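Local coordinates for blue (Type 1) copper domain protein (PDB 5FC9), which holds a mononuclear type 1 copper ion at an open, water-accessible site in a purple cupredoxin domain and probably serves in electron transfer, at residues Y11-A16 with H85-G90. Numbering follows the deposited sequence.
Sequences YDVTGA and HPWRVG. With CU (copper (II) ion), chain E.
Arg88 reaches from the end of the copper-ligand loop to the backbone carbonyls of Gly15 and Ala16. Its CG lies beside the backbone N, anti to the carbonyl carbon, and the chain bends at chi2 (-56°) to bring CD round; from there it is extended, so that the guanidinium reaches the loop. NE is taken by the carbonyl of Asn10. CZ lies 3.3 Å from Thr14 O, which sits over one face of the group. At the edge, NH1 donates to Gly15 O at 3.0 Å, a nearly straight bond (169°), and NH2 donates to Ala16 O at 2.9 Å. Both acceptors lie close to the guanidinium plane, although each N-H approaches from above the plane of its carbonyl; with the bond from NE to Asn10 O, three hydrogen bonds fix the rotation of the group.

In this cupredoxin domain the loop between strands 3-6 and 23-26 thus meets the turn that carries the copper ligand His85 into strand 89-94. That turn is a type I beta turn from His85 to Arg88, and it presents Trp87 to the same loop. Trp87 NE1 donates to Asp12 O at 3.0 Å, with the oxygen tilted from the indole plane, while Tyr11 O lies in plane at the six-membered ring's edge. Val13 CG2 covers one indole face toward the rim, 3.6 Å from CZ2, and His85 CB covers the opposite face.

His85 binds copper through ND1 at 2.1 Å, alongside His42, Cys82 and a water molecule. Tyr11 CA stands over one face of the imidazole in a CH-pi contact, 4.1 Å from its centroid, and Tyr11 CB approaches NE2. In the assembly, Asp12 OD1 is hydrogen-bonded to His85 NE2 of a neighbouring subunit, and Tyr11 OH to Ser39 OG of the same subunit.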
loop_
_atom_site.group_PDB
_atom_site.type_symbol
_atom_site.label_atom_id
_atom_site.label_comp_id
_atom_site.label_asym_id
_atom_site.label_seq_id
_atom_site.Cartn_x
_atom_site.Cartn_y
_atom_site.Cartn_z
ATOM N N TYR A 11 8.854 -9.033 3.864
ATOM C CA TYR A 11 7.634 -9.546 3.235
ATOM C C TYR A 11 6.451 -8.562 3.303
ATOM O O TYR A 11 5.457 -8.750 2.612
ATOM C CB TYR A 11 7.206 -10.872 3.879
ATOM C CG TYR A 11 6.876 -10.765 5.349
ATOM C CD1 TYR A 11 7.846 -10.996 6.314
ATOM C CD2 TYR A 11 5.595 -10.428 5.773
ATOM C CE1 TYR A 11 7.559 -10.895 7.660
ATOM C CE2 TYR A 11 5.297 -10.333 7.121
ATOM C CZ TYR A 11 6.282 -10.558 8.056
ATOM O OH TYR A 11 6.002 -10.472 9.405
ATOM N N ASP A 12 6.573 -7.555 4.160
ATOM C CA ASP A 12 5.517 -6.558 4.379
ATOM C C ASP A 12 5.284 -5.769 3.084
ATOM O O ASP A 12 6.230 -5.488 2.342
ATOM C CB ASP A 12 5.938 -5.643 5.538
ATOM C CG ASP A 12 4.805 -4.824 6.125
ATOM O OD1 ASP A 12 3.709 -4.743 5.531
ATOM O OD2 ASP A 12 5.077 -4.219 7.182
ATOM N N VAL A 13 4.024 -5.435 2.802
ATOM C CA VAL A 13 3.694 -4.658 1.604
ATOM C C VAL A 13 3.667 -3.181 1.982
ATOM O O VAL A 13 2.596 -2.578 2.143
ATOM C CB VAL A 13 2.338 -5.083 0.991
ATOM C CG1 VAL A 13 2.118 -4.399 -0.341
ATOM C CG2 VAL A 13 2.274 -6.608 0.815
ATOM N N THR A 14 4.854 -2.605 2.159
ATOM C CA THR A 14 4.951 -1.222 2.594
ATOM C C THR A 14 6.379 -0.755 2.396
ATOM O O THR A 14 7.204 -1.502 1.854
ATOM C CB THR A 14 4.512 -1.057 4.072
ATOM O OG1 THR A 14 4.382 0.333 4.388
ATOM C CG2 THR A 14 5.529 -1.698 5.014
ATOM N N GLY A 15 6.683 0.470 2.812
ATOM C CA GLY A 15 8.024 1.002 2.584
ATOM C C GLY A 15 9.083 0.387 3.479
ATOM O O GLY A 15 10.027 -0.246 3.006
ATOM N N ALA A 16 8.938 0.585 4.783
ATOM C CA ALA A 16 9.919 0.050 5.718
ATOM C C ALA A 16 10.072 -1.461 5.535
ATOM O O ALA A 16 9.102 -2.168 5.235
ATOM C CB ALA A 16 9.526 0.372 7.134
ATOM N N HIS A 85 8.143 -11.304 -3.759
ATOM C CA HIS A 85 7.720 -9.972 -3.330
ATOM C C HIS A 85 8.239 -8.946 -4.308
ATOM O O HIS A 85 9.189 -8.235 -4.018
ATOM C CB HIS A 85 8.217 -9.670 -1.911
ATOM C CG HIS A 85 8.011 -10.807 -0.956
ATOM N ND1 HIS A 85 9.012 -11.693 -0.625
ATOM C CD2 HIS A 85 6.908 -11.221 -0.286
ATOM C CE1 HIS A 85 8.540 -12.601 0.213
ATOM N NE2 HIS A 85 7.264 -12.336 0.433
ATOM N N PRO A 86 7.613 -8.870 -5.489
ATOM C CA PRO A 86 8.189 -8.084 -6.588
ATOM C C PRO A 86 8.217 -6.578 -6.339
ATOM O O PRO A 86 8.939 -5.872 -7.041
ATOM C CB PRO A 86 7.279 -8.429 -7.773
ATOM C CG PRO A 86 6.041 -8.947 -7.189
ATOM C CD PRO A 86 6.424 -9.625 -5.910
ATOM N N TRP A 87 7.462 -6.098 -5.351
ATOM C CA TRP A 87 7.533 -4.686 -4.969
ATOM C C TRP A 87 8.851 -4.352 -4.265
ATOM O O TRP A 87 9.216 -3.184 -4.122
ATOM C CB TRP A 87 6.350 -4.291 -4.071
ATOM C CG TRP A 87 6.266 -5.066 -2.796
ATOM C CD1 TRP A 87 6.783 -4.710 -1.570
ATOM C CD2 TRP A 87 5.630 -6.330 -2.614
ATOM N NE1 TRP A 87 6.499 -5.687 -0.644
ATOM C CE2 TRP A 87 5.806 -6.697 -1.261
ATOM C CE3 TRP A 87 4.926 -7.191 -3.463
ATOM C CZ2 TRP A 87 5.285 -7.887 -0.742
ATOM C CZ3 TRP A 87 4.425 -8.378 -2.950
ATOM C CH2 TRP A 87 4.616 -8.719 -1.600
ATOM N N ARG A 88 9.574 -5.383 -3.835
ATOM C CA ARG A 88 10.865 -5.177 -3.188
ATOM C C ARG A 88 11.966 -5.174 -4.224
ATOM O O ARG A 88 12.466 -6.237 -4.613
ATOM C CB ARG A 88 11.121 -6.264 -2.144
ATOM C CG ARG A 88 10.106 -6.257 -1.005
ATOM C CD ARG A 88 10.052 -4.893 -0.334
ATOM N NE ARG A 88 9.454 -4.968 0.993
ATOM C CZ ARG A 88 9.414 -3.936 1.828
ATOM N NH1 ARG A 88 9.893 -2.766 1.435
ATOM N NH2 ARG A 88 8.900 -4.074 3.044
ATOM N N VAL A 89 12.319 -3.973 -4.675
ATOM C CA VAL A 89 13.304 -3.799 -5.740
ATOM C C VAL A 89 14.486 -2.976 -5.236
ATOM O O VAL A 89 14.307 -1.929 -4.597
ATOM C CB VAL A 89 12.671 -3.130 -6.979
ATOM C CG1 VAL A 89 11.575 -4.009 -7.547
ATOM C CG2 VAL A 89 12.104 -1.750 -6.642
ATOM N N GLY A 90 15.699 -3.469 -5.494
ATOM C CA GLY A 90 16.896 -2.775 -5.061
ATOM C C GLY A 90 17.878 -2.568 -6.201
ATOM O O GLY A 90 17.614 -2.968 -7.337
HETATM CU CU CU E . 11.006 -11.691 -1.138
HETATM O O HOH W 1 11.850 -9.612 -1.139
#